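PDB 1ON3: methylmalonyl-CoA carboxyltransferase 12S subunit from Propionibacterium freudenreichii, which transfers the carboxyl group of methylmalonyl-CoA to the biotin of the 1.3S subunit, leaving propanoyl-CoA, as the hexameric core of transcarboxylase. Local coordinates for residues E[133-139]-E[171-177]; E[181-185]-E[199-203]; E[426-432]-E[486-492]; E[268-272]-E[496-500]. All blocks are in the same frame, centred on the assembly; numbering follows the deposited sequence.

Contact 1 of 4, residues E[133-139]-E[171-177]; sequences FLFFYDS and IAIIAGP
Strands 133-139 and 171-175 are the parallel pair of a beta-alpha-beta unit in the crotonase-type fold of the N-terminal half, closed by helix 147-164, and F136 meets I173 between them. The backbones bond in the regular parallel pattern: I173 N gives to F135 O at 2.8 Å, and Y137 N to I173 O at 2.8 Å. L134, F136, I171 and I173 share one face of the sheet. There CD1 of I173 sits over the middle of the F136 ring, 4.1 Å from its centroid and 6° off the normal, a CH-pi contact. The F136 ring stands beside the isoleucine because its CG lies anti to the carbonyl carbon (chi1 -73°). On the face of F135, Y137, A172 and I174, the Y137 ring brings CE2 to 3.3 Å from A172 CB, and CD2 to 3.9 Å from I174 CD1; its hydroxyl bonds to S185. The chain turns a corner at G176. D138 OD1 lies 3.3 Å from G176 CA, while its OD2 forms a salt bridge with R49. One further backbone bond follows, S139 N to P177 O at 2.7 Å, from well above the carbonyl plane, and P177 lines the methylmalonyl-CoA pocket. Helix 241-253 packs on F136, I171 and I173, strand 95-102 flanks 133-139, and strand 191-195 lies beyond 171-175.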
# COMPACT_ATOMS: atom_id res chain seq x y z
N PHE E 133 -24.32 11.98 7.09
CA PHE E 133 -25.61 11.76 6.43
C PHE E 133 -26.71 11.70 7.49
O PHE E 133 -26.63 10.90 8.42
CB PHE E 133 -25.61 10.44 5.66
CG PHE E 133 -26.95 10.08 5.11
CD1 PHE E 133 -27.64 8.96 5.58
CD2 PHE E 133 -27.54 10.87 4.14
CE1 PHE E 133 -28.92 8.65 5.09
CE2 PHE E 133 -28.81 10.57 3.65
CZ PHE E 133 -29.50 9.46 4.13
N LEU E 134 -27.74 12.53 7.33
CA LEU E 134 -28.86 12.58 8.27
C LEU E 134 -30.15 12.27 7.50
O LEU E 134 -30.33 12.72 6.38
CB LEU E 134 -28.94 13.96 8.94
CG LEU E 134 -27.70 14.29 9.80
CD1 LEU E 134 -26.78 15.21 9.00
CD2 LEU E 134 -28.10 14.96 11.10
N PHE E 135 -31.04 11.51 8.13
CA PHE E 135 -32.27 11.08 7.48
C PHE E 135 -33.49 11.15 8.41
O PHE E 135 -33.50 10.52 9.46
CB PHE E 135 -32.05 9.64 7.00
CG PHE E 135 -33.09 9.10 6.05
CD1 PHE E 135 -32.81 7.96 5.31
CD2 PHE E 135 -34.35 9.69 5.93
CE1 PHE E 135 -33.78 7.40 4.46
CE2 PHE E 135 -35.32 9.13 5.08
CZ PHE E 135 -35.03 7.98 4.34
N PHE E 136 -34.50 11.93 8.03
CA PHE E 136 -35.76 12.03 8.79
C PHE E 136 -36.72 11.01 8.17
O PHE E 136 -37.09 11.11 6.99
CB PHE E 136 -36.41 13.42 8.67
CG PHE E 136 -35.70 14.51 9.44
CD1 PHE E 136 -34.72 15.28 8.84
CD2 PHE E 136 -36.09 14.82 10.75
CE1 PHE E 136 -34.12 16.35 9.53
CE2 PHE E 136 -35.51 15.88 11.44
CZ PHE E 136 -34.52 16.66 10.83
N TYR E 137 -37.08 10.00 8.96
CA TYR E 137 -37.99 8.93 8.54
C TYR E 137 -39.43 9.25 8.99
O TYR E 137 -39.66 9.64 10.12
CB TYR E 137 -37.55 7.61 9.20
CG TYR E 137 -36.21 7.11 8.74
CD1 TYR E 137 -36.11 6.12 7.77
CD2 TYR E 137 -35.03 7.58 9.34
CE1 TYR E 137 -34.87 5.60 7.40
CE2 TYR E 137 -33.78 7.06 8.97
CZ TYR E 137 -33.71 6.07 8.01
OH TYR E 137 -32.48 5.55 7.65
N ASP E 138 -40.39 9.04 8.10
CA ASP E 138 -41.79 9.33 8.38
C ASP E 138 -42.47 8.55 7.26
O ASP E 138 -42.81 9.14 6.23
CB ASP E 138 -42.03 10.84 8.22
CG ASP E 138 -43.34 11.30 8.83
OD1 ASP E 138 -44.18 10.44 9.13
OD2 ASP E 138 -43.52 12.53 9.00
N SER E 139 -42.68 7.25 7.45
CA SER E 139 -43.21 6.43 6.36
C SER E 139 -44.01 5.18 6.71
O SER E 139 -43.81 4.56 7.74
CB SER E 139 -42.01 6.02 5.48
OG SER E 139 -42.31 4.94 4.61
N ILE E 171 -27.01 9.47 11.04
CA ILE E 171 -27.99 9.77 12.08
C ILE E 171 -29.42 9.64 11.54
O ILE E 171 -29.79 10.25 10.54
CB ILE E 171 -27.77 11.22 12.61
CG1 ILE E 171 -26.37 11.31 13.23
CG2 ILE E 171 -28.84 11.59 13.63
CD1 ILE E 171 -25.93 12.75 13.56
N ALA E 172 -30.22 8.82 12.21
CA ALA E 172 -31.60 8.63 11.79
C ALA E 172 -32.52 9.33 12.78
O ALA E 172 -32.31 9.25 14.00
CB ALA E 172 -31.92 7.16 11.74
N ILE E 173 -33.51 10.04 12.26
CA ILE E 173 -34.50 10.69 13.12
C ILE E 173 -35.86 10.15 12.70
O ILE E 173 -36.31 10.41 11.59
CB ILE E 173 -34.50 12.24 12.95
CG1 ILE E 173 -33.12 12.82 13.24
CG2 ILE E 173 -35.51 12.86 13.91
CD1 ILE E 173 -32.33 13.16 11.99
N ILE E 174 -36.50 9.38 13.58
CA ILE E 174 -37.81 8.82 13.30
C ILE E 174 -38.80 9.84 13.83
O ILE E 174 -38.87 10.06 15.05
CB ILE E 174 -38.08 7.48 14.04
CG1 ILE E 174 -36.82 6.62 14.08
CG2 ILE E 174 -39.24 6.75 13.34
CD1 ILE E 174 -36.28 6.21 12.76
N ALA E 175 -39.56 10.46 12.93
CA ALA E 175 -40.49 11.51 13.33
C ALA E 175 -41.93 11.26 12.90
O ALA E 175 -42.73 12.19 12.79
CB ALA E 175 -40.01 12.84 12.77
N GLY E 176 -42.24 9.99 12.66
CA GLY E 176 -43.57 9.58 12.26
C GLY E 176 -43.54 8.07 12.24
O GLY E 176 -42.72 7.45 12.94
N PRO E 177 -44.43 7.43 11.45
CA PRO E 177 -44.41 5.97 11.41
C PRO E 177 -43.16 5.48 10.70
O PRO E 177 -42.52 6.22 9.93
CB PRO E 177 -45.66 5.62 10.60
CG PRO E 177 -46.56 6.77 10.84
CD PRO E 177 -45.63 7.95 10.78

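Contact 2 of 4, residues E[181-185]-E[199-203]; sequences GASYS and HMFIT. With DXX (methylmalonic acid), chain U; MCA (methylmalonyl-coenzyme A), chain T.
I202 lays its CD1 methyl on the ring of Y184, 3.9 Å from the ring centroid and toward the rim rather than over the centre. The two side chains cross at about a right angle, and this CH-pi contact brings I202 CD1 to 3.6 Å from Y184 CZ. With CG1 anti to the carbonyl carbon (chi1 -72°) and a second bend at chi2, the isoleucine turns its end back toward the helix start; the same methyl also touches S183 CB at 4.0 Å. S183 also meets M200: its OG lies 3.2 Å from M200 CG, and it is hydrogen-bonded to the carbonyl of G180. M200 runs extended to its sulfur and bends only at chi3 (76°). The substrate site lies beside this packing. G181, in a 3-10 turn leading into helix 184-188, gives its N-H almost straight to OS5 of the methylmalonyl carboxylate, at 2.7 Å and 177°, while I202 and T203 border the bound methylmalonic acid, with I202 O 3.3 Å from its CB. The site is built across subunits: E380 of a second subunit accepts from I202 N, F373 of that subunit meets the Y184 ring, and its G413 N bonds to the bound methylmalonyl-CoA.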
# COMPACT_ATOMS: atom_id res chain seq x y z
N GLY E 181 -40.08 -3.53 7.66
CA GLY E 181 -38.66 -3.65 7.38
C GLY E 181 -37.93 -2.34 7.17
O GLY E 181 -36.72 -2.30 7.28
N ALA E 182 -38.67 -1.27 6.86
CA ALA E 182 -38.05 0.04 6.68
C ALA E 182 -37.17 0.33 7.91
O ALA E 182 -36.14 0.99 7.81
CB ALA E 182 -39.13 1.11 6.57
N SER E 183 -37.61 -0.19 9.06
CA SER E 183 -36.91 -0.01 10.33
C SER E 183 -35.44 -0.48 10.34
O SER E 183 -34.65 -0.00 11.15
CB SER E 183 -37.67 -0.75 11.45
OG SER E 183 -38.99 -0.24 11.58
N TYR E 184 -35.08 -1.39 9.45
CA TYR E 184 -33.69 -1.87 9.43
C TYR E 184 -32.69 -0.80 8.97
O TYR E 184 -31.52 -0.86 9.33
CB TYR E 184 -33.59 -3.13 8.58
CG TYR E 184 -34.25 -4.34 9.22
CD1 TYR E 184 -35.22 -5.07 8.53
CD2 TYR E 184 -33.91 -4.74 10.52
CE1 TYR E 184 -35.84 -6.18 9.13
CE2 TYR E 184 -34.52 -5.84 11.12
CZ TYR E 184 -35.49 -6.56 10.42
OH TYR E 184 -36.12 -7.64 11.01
N SER E 185 -33.14 0.18 8.19
CA SER E 185 -32.23 1.24 7.75
C SER E 185 -31.78 2.03 9.00
O SER E 185 -30.58 2.23 9.22
CB SER E 185 -32.92 2.15 6.72
OG SER E 185 -32.03 3.15 6.24
N HIS E 199 -43.45 5.98 15.68
CA HIS E 199 -43.65 4.57 15.99
C HIS E 199 -42.79 3.76 15.02
O HIS E 199 -42.63 4.13 13.85
CB HIS E 199 -45.13 4.17 15.90
CG HIS E 199 -45.99 4.87 16.90
ND1 HIS E 199 -46.57 6.10 16.65
CD2 HIS E 199 -46.29 4.57 18.19
CE1 HIS E 199 -47.19 6.52 17.75
NE2 HIS E 199 -47.03 5.61 18.69
N MET E 200 -42.23 2.67 15.52
CA MET E 200 -41.37 1.83 14.71
C MET E 200 -41.57 0.37 15.12
O MET E 200 -41.70 0.07 16.30
CB MET E 200 -39.91 2.26 14.95
CG MET E 200 -38.85 1.45 14.24
SD MET E 200 -37.27 2.36 14.23
CE MET E 200 -36.69 2.11 15.93
N PHE E 201 -41.63 -0.53 14.15
CA PHE E 201 -41.80 -1.95 14.44
C PHE E 201 -41.66 -2.79 13.18
O PHE E 201 -41.85 -2.29 12.06
CB PHE E 201 -43.16 -2.21 15.11
CG PHE E 201 -44.31 -1.47 14.48
CD1 PHE E 201 -44.71 -1.74 13.17
CD2 PHE E 201 -45.00 -0.49 15.20
CE1 PHE E 201 -45.77 -1.05 12.59
CE2 PHE E 201 -46.06 0.20 14.63
CZ PHE E 201 -46.45 -0.07 13.32
N ILE E 202 -41.28 -4.04 13.35
CA ILE E 202 -41.12 -4.93 12.20
C ILE E 202 -42.50 -5.45 11.83
O ILE E 202 -42.86 -5.48 10.66
CB ILE E 202 -40.17 -6.11 12.52
CG1 ILE E 202 -38.73 -5.60 12.63
CG2 ILE E 202 -40.27 -7.17 11.44
CD1 ILE E 202 -38.31 -4.67 11.47
N THR E 203 -43.27 -5.84 12.84
CA THR E 203 -44.63 -6.34 12.62
C THR E 203 -45.62 -5.46 13.39
O THR E 203 -45.43 -5.17 14.58
CB THR E 203 -44.77 -7.80 13.08
OG1 THR E 203 -43.73 -8.58 12.47
CG2 THR E 203 -46.12 -8.36 12.66
C1 DXX U . -46.21 -7.02 7.68
O1 DXX U . -46.86 -6.88 6.54
CA DXX U . -45.70 -6.03 8.16
CB DXX U . -44.37 -6.06 7.74
C DXX U . -46.21 -4.98 8.99
O DXX U . -47.00 -5.42 9.86
O2 DXX U . -45.90 -3.78 8.88
C8 MCA T . -49.36 3.98 4.03
N9 MCA T . -49.92 4.29 2.79
C4 MCA T . -49.30 3.42 1.91
C5 MCA T . -48.41 2.66 2.70
N7 MCA T . -48.47 3.03 4.03
N3 MCA T . -49.49 3.31 0.53
C2 MCA T . -48.70 2.33 -0.03
N1 MCA T . -47.80 1.53 0.63
C6 MCA T . -47.62 1.67 2.01
N6 MCA T . -46.73 0.87 2.61
C1' MCA T . -50.85 5.21 2.42
C2' MCA T . -52.22 4.80 2.98
O2' MCA T . -52.87 3.90 2.13
C3' MCA T . -52.88 6.14 3.16
O3' MCA T . -53.54 6.51 1.96
C4' MCA T . -51.75 7.13 3.53
O4' MCA T . -50.54 6.48 3.00
C5' MCA T . -51.46 7.38 5.06
O5' MCA T . -52.21 6.68 5.69
P1 MCA T . -53.16 6.47 6.69
O11 MCA T . -53.64 5.19 6.76
O12 MCA T . -53.96 7.43 6.23
O6 MCA T . -52.60 6.69 8.21
P2 MCA T . -52.19 6.70 9.48
O21 MCA T . -53.50 6.39 9.81
O22 MCA T . -51.41 7.77 9.98
O7 MCA T . -51.38 5.33 9.62
CPB MCA T . -50.41 5.04 8.97
CPA MCA T . -49.62 3.74 9.01
CP7 MCA T . -50.58 2.97 8.07
CP9 MCA T . -49.36 3.23 10.44
CP8 MCA T . -48.25 4.01 8.35
OP3 MCA T . -50.71 3.48 6.95
CP6 MCA T . -50.34 1.62 7.71
OP2 MCA T . -50.19 0.77 8.66
NP2 MCA T . -50.24 1.24 6.29
CP5 MCA T . -49.37 0.14 6.05
CP4 MCA T . -48.20 -0.54 6.51
CP3 MCA T . -47.50 -1.62 5.82
OP1 MCA T . -48.43 -2.56 5.54
NP1 MCA T . -46.12 -1.90 5.40
CP2 MCA T . -46.02 -3.16 4.72
CP1 MCA T . -44.65 -3.26 4.20
P3 MCA T . -54.56 7.65 1.36
O31 MCA T . -55.63 7.08 2.24
O32 MCA T . -54.78 7.35 -0.09
O33 MCA T . -54.33 9.11 1.68
S MCA T . -44.29 -4.53 3.43
CS1 MCA T . -42.86 -3.75 3.37
OS1 MCA T . -42.43 -2.64 3.80
CS2 MCA T . -41.85 -4.62 3.80
CS3 MCA T . -40.87 -4.88 2.95
CS4 MCA T . -41.47 -5.36 5.12
OS4 MCA T . -40.81 -6.40 5.12
OS5 MCA T . -41.89 -4.84 6.14

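Contact 3 of 4, residues E[426-432]-E[486-492]; sequences DAVYAWP and VDDVIDP
W431 and P492 make the tight end of this contact. P492 CB rests over the six-membered ring of the indole, 3.5 Å from its centroid and 6° off the normal, a CH-pi contact, while P492 CD lies 3.5 Å from P432 CD. I490 fills the next place: its CG1 lies between the backbone N and the carbonyl carbon (chi1 65°), and from there it reaches W431 CD1 at 3.8 Å while CD1 touches Y429 CB. Beneath them the backbones pair in parallel, I490 N giving to A430 O at 2.8 Å; A430 N to D488 O is longer. Smaller apolar groups follow, with V486 CG1 between V428 CG1 and A430 CB. At the other end water enters. Here D487 holds V428 twice: its N gives to V428 O at 2.7 Å, and its side-chain OD1 accepts from V428 N at 3.1 Å, met from above the carboxylate plane, and also forms a salt bridge with R421. Its OD2 is bridged by separate waters to D426 O and to Y429 OH. R23 of a third subunit bonds to D488 OD2 and V489 O, so the outer side of 488-489 is a subunit interface. The pair is the last step of the seven-stranded mixed sheet in the C-terminal half, a crotonase-type fold, where strand 488-489 forms the edge within the chain.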
# COMPACT_ATOMS: atom_id res chain seq x y z
N ASP E 426 -4.42 2.74 27.55
CA ASP E 426 -3.14 3.41 27.45
C ASP E 426 -2.69 4.00 28.79
O ASP E 426 -1.49 4.11 29.05
CB ASP E 426 -3.21 4.51 26.40
CG ASP E 426 -3.51 3.95 25.04
OD1 ASP E 426 -2.64 3.28 24.46
OD2 ASP E 426 -4.64 4.17 24.55
N ALA E 427 -3.65 4.39 29.61
CA ALA E 427 -3.35 4.94 30.94
C ALA E 427 -4.43 4.46 31.89
O ALA E 427 -5.62 4.50 31.56
CB ALA E 427 -3.32 6.47 30.90
N VAL E 428 -4.02 4.00 33.07
CA VAL E 428 -4.99 3.54 34.06
C VAL E 428 -4.67 4.16 35.42
O VAL E 428 -3.52 4.14 35.86
CB VAL E 428 -4.97 2.00 34.20
CG1 VAL E 428 -6.04 1.57 35.15
CG2 VAL E 428 -5.19 1.33 32.82
N TYR E 429 -5.68 4.74 36.07
CA TYR E 429 -5.45 5.34 37.38
C TYR E 429 -6.40 4.75 38.41
O TYR E 429 -7.54 4.44 38.09
CB TYR E 429 -5.66 6.86 37.35
CG TYR E 429 -4.87 7.55 36.29
CD1 TYR E 429 -5.45 7.89 35.08
CD2 TYR E 429 -3.50 7.80 36.46
CE1 TYR E 429 -4.71 8.44 34.05
CE2 TYR E 429 -2.74 8.36 35.42
CZ TYR E 429 -3.36 8.67 34.22
OH TYR E 429 -2.64 9.19 33.16
N ALA E 430 -5.91 4.61 39.63
CA ALA E 430 -6.72 4.08 40.72
C ALA E 430 -6.95 5.16 41.78
O ALA E 430 -6.02 5.87 42.17
CB ALA E 430 -6.01 2.88 41.36
N TRP E 431 -8.21 5.31 42.20
CA TRP E 431 -8.52 6.25 43.27
C TRP E 431 -8.07 5.47 44.50
O TRP E 431 -7.83 4.26 44.39
CB TRP E 431 -10.01 6.53 43.35
CG TRP E 431 -10.47 7.65 42.44
CD1 TRP E 431 -9.82 8.13 41.33
CD2 TRP E 431 -11.67 8.40 42.57
NE1 TRP E 431 -10.56 9.15 40.76
CE2 TRP E 431 -11.70 9.33 41.50
CE3 TRP E 431 -12.73 8.39 43.48
CZ2 TRP E 431 -12.75 10.24 41.33
CZ3 TRP E 431 -13.78 9.28 43.30
CH2 TRP E 431 -13.78 10.20 42.23
N PRO E 432 -7.96 6.12 45.67
CA PRO E 432 -7.53 5.38 46.86
C PRO E 432 -8.56 4.35 47.30
O PRO E 432 -8.29 3.49 48.12
CB PRO E 432 -7.34 6.48 47.91
CG PRO E 432 -7.01 7.70 47.09
CD PRO E 432 -8.01 7.57 45.95
N VAL E 486 -1.93 -0.33 37.26
CA VAL E 486 -2.35 1.07 37.20
C VAL E 486 -1.08 1.92 37.12
O VAL E 486 -0.04 1.55 37.68
CB VAL E 486 -3.21 1.53 38.43
CG1 VAL E 486 -4.48 0.70 38.52
CG2 VAL E 486 -2.40 1.46 39.71
N ASP E 487 -1.15 3.03 36.39
CA ASP E 487 -0.01 3.93 36.24
C ASP E 487 0.35 4.56 37.59
O ASP E 487 1.52 4.78 37.90
CB ASP E 487 -0.35 5.12 35.32
CG ASP E 487 -0.51 4.73 33.86
OD1 ASP E 487 -0.98 3.61 33.58
OD2 ASP E 487 -0.19 5.57 32.99
N ASP E 488 -0.67 4.84 38.39
CA ASP E 488 -0.47 5.54 39.66
C ASP E 488 -1.74 5.47 40.50
O ASP E 488 -2.81 5.12 39.99
CB ASP E 488 -0.16 6.99 39.31
CG ASP E 488 0.34 7.81 40.49
OD1 ASP E 488 0.39 9.05 40.36
OD2 ASP E 488 0.69 7.23 41.53
N VAL E 489 -1.62 5.78 41.79
CA VAL E 489 -2.78 5.83 42.69
C VAL E 489 -2.92 7.35 42.83
O VAL E 489 -1.95 8.03 43.14
CB VAL E 489 -2.50 5.19 44.06
CG1 VAL E 489 -3.74 5.27 44.95
CG2 VAL E 489 -2.09 3.73 43.86
N ILE E 490 -4.12 7.87 42.60
CA ILE E 490 -4.32 9.31 42.62
C ILE E 490 -5.31 9.87 43.62
O ILE E 490 -6.19 9.18 44.10
CB ILE E 490 -4.79 9.82 41.22
CG1 ILE E 490 -6.18 9.25 40.88
CG2 ILE E 490 -3.78 9.41 40.15
CD1 ILE E 490 -6.79 9.82 39.60
N ASP E 491 -5.14 11.15 43.91
CA ASP E 491 -6.04 11.89 44.78
C ASP E 491 -7.24 12.09 43.84
O ASP E 491 -7.08 12.61 42.73
CB ASP E 491 -5.38 13.23 45.15
CG ASP E 491 -6.31 14.17 45.90
OD1 ASP E 491 -5.80 15.20 46.39
OD2 ASP E 491 -7.53 13.92 46.00
N PRO E 492 -8.43 11.66 44.26
CA PRO E 492 -9.63 11.82 43.42
C PRO E 492 -9.77 13.23 42.88
O PRO E 492 -10.28 13.45 41.78
CB PRO E 492 -10.77 11.44 44.36
CG PRO E 492 -10.13 10.42 45.27
CD PRO E 492 -8.77 11.01 45.54
O HOH W 1 0.53 5.49 30.58
O HOH W 2 -0.16 8.22 33.28

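Contact 4 of 4, residues E[268-272]-E[496-500]; sequences PNNDV and RRKIA
R496 points its guanidinium group at the loop and grips D271 side-on. Both NE and NH2 give to the one oxygen, D271 O, at 2.8 Å from NE and 3.0 Å from NH2, and this oxygen lies 2° out of the guanidinium plane. The arginine reaches so far because it is extended from CG to NE, with CG anti to the backbone N (chi1 -176°). N269 stands across it, its amide plane at 89° to the guanidinium, and is itself bent into an Asx turn in which OD1 accepts from D271 N at 3.2 Å; the turn lies where the arginine meets the loop. D301 forms a salt bridge with R496 NH2, and I299 O accepts from NH1, so the group is held from several directions. V272 crosses both arginines at about right angles. Its CG1 turns inward to A500 CB at 3.8 Å, and its CB lies 4.0 Å from R497 CB. The chain of R497 then bends at chi3, leading its charged end away. Water completes the outer side: one molecule lies 2.8 Å from V272 O and accepts from R497 N, while another accepts from R497 NE at 2.7 Å. The arrangement is a side-on, two-nitrogen arginine grip on a single backbone carbonyl, D271 O, beside an Asx turn, tying the loop between helices 241-253 and 278-281 to helix 495-505 of the C-terminal half.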
# COMPACT_ATOMS: atom_id res chain seq x y z
N PRO E 268 -13.29 24.90 24.19
CA PRO E 268 -12.33 24.28 25.10
C PRO E 268 -12.20 24.93 26.46
O PRO E 268 -12.06 26.15 26.57
CB PRO E 268 -11.02 24.34 24.32
CG PRO E 268 -11.45 24.48 22.88
CD PRO E 268 -12.62 25.40 22.98
N ASN E 269 -12.25 24.11 27.50
CA ASN E 269 -12.06 24.59 28.87
C ASN E 269 -10.71 23.97 29.22
O ASN E 269 -10.58 22.75 29.27
CB ASN E 269 -13.15 24.05 29.80
CG ASN E 269 -13.07 24.65 31.19
OD1 ASN E 269 -12.05 24.57 31.85
ND2 ASN E 269 -14.17 25.24 31.63
N ASN E 270 -9.69 24.81 29.43
CA ASN E 270 -8.37 24.26 29.73
C ASN E 270 -7.99 24.22 31.19
O ASN E 270 -6.87 23.83 31.53
CB ASN E 270 -7.31 25.00 28.92
CG ASN E 270 -7.53 24.89 27.43
OD1 ASN E 270 -7.55 23.78 26.87
ND2 ASN E 270 -7.70 26.02 26.77
N ASP E 271 -8.90 24.60 32.07
CA ASP E 271 -8.58 24.55 33.48
C ASP E 271 -8.70 23.10 33.97
O ASP E 271 -9.72 22.45 33.76
CB ASP E 271 -9.51 25.43 34.31
CG ASP E 271 -9.17 25.38 35.79
OD1 ASP E 271 -8.04 25.78 36.15
OD2 ASP E 271 -10.01 24.93 36.60
N VAL E 272 -7.65 22.62 34.62
CA VAL E 272 -7.65 21.26 35.15
C VAL E 272 -7.29 21.27 36.63
O VAL E 272 -6.80 20.28 37.17
CB VAL E 272 -6.66 20.35 34.36
CG1 VAL E 272 -7.20 20.11 32.95
CG2 VAL E 272 -5.29 21.00 34.29
N ARG E 496 -9.62 14.98 36.75
CA ARG E 496 -9.69 15.70 35.48
C ARG E 496 -8.30 15.94 34.91
O ARG E 496 -8.05 15.68 33.73
CB ARG E 496 -10.42 17.03 35.66
CG ARG E 496 -10.62 17.82 34.35
CD ARG E 496 -11.47 19.05 34.60
NE ARG E 496 -11.24 20.12 33.63
CZ ARG E 496 -11.71 20.15 32.39
NH1 ARG E 496 -12.46 19.15 31.93
NH2 ARG E 496 -11.42 21.19 31.61
N ARG E 497 -7.37 16.42 35.74
CA ARG E 497 -6.01 16.65 35.25
C ARG E 497 -5.36 15.37 34.73
O ARG E 497 -4.76 15.38 33.66
CB ARG E 497 -5.12 17.24 36.35
CG ARG E 497 -3.69 17.48 35.93
CD ARG E 497 -2.98 18.39 36.93
NE ARG E 497 -2.83 17.77 38.25
CZ ARG E 497 -1.89 16.88 38.55
NH1 ARG E 497 -1.01 16.50 37.64
NH2 ARG E 497 -1.82 16.37 39.78
N LYS E 498 -5.45 14.27 35.47
CA LYS E 498 -4.83 13.04 35.00
C LYS E 498 -5.42 12.58 33.64
O LYS E 498 -4.68 12.18 32.74
CB LYS E 498 -4.95 11.93 36.04
CG LYS E 498 -3.72 11.80 36.98
CD LYS E 498 -3.41 13.12 37.67
CE LYS E 498 -2.24 13.00 38.65
NZ LYS E 498 -0.95 12.57 38.01
N ILE E 499 -6.74 12.67 33.50
CA ILE E 499 -7.39 12.28 32.25
C ILE E 499 -6.97 13.23 31.11
O ILE E 499 -6.68 12.80 30.00
CB ILE E 499 -8.94 12.34 32.40
CG1 ILE E 499 -9.40 11.26 33.38
CG2 ILE E 499 -9.61 12.16 31.04
CD1 ILE E 499 -10.89 11.37 33.74
N ALA E 500 -6.93 14.52 31.42
CA ALA E 500 -6.56 15.52 30.41
C ALA E 500 -5.15 15.33 29.88
O ALA E 500 -4.92 15.41 28.68
CB ALA E 500 -6.73 16.92 30.98
O HOH W 3 -5.15 18.39 39.55
O HOH W 4 -7.73 17.87 38.33

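In the fold
The four contacts show domain duplication within one chain. Contacts 1 and 2 come first, in series in the N-terminal half, their centres about 11 Å apart; they touch where G176 O meets H199 N, so the sheet core leads directly into the substrate site. Contacts 3 and 4 lie on the opposite side of the chain's centre, their own centres about 16 Å apart, joined as strand 488-489 runs on to helix 495-505, whose K498 packs on I490. Contact 4 joins segments 224 residues apart, and contact 3 falls between them. Contacts 1 and 3, about 43 Å apart between centres, belong to matching seven-stranded mixed sheets.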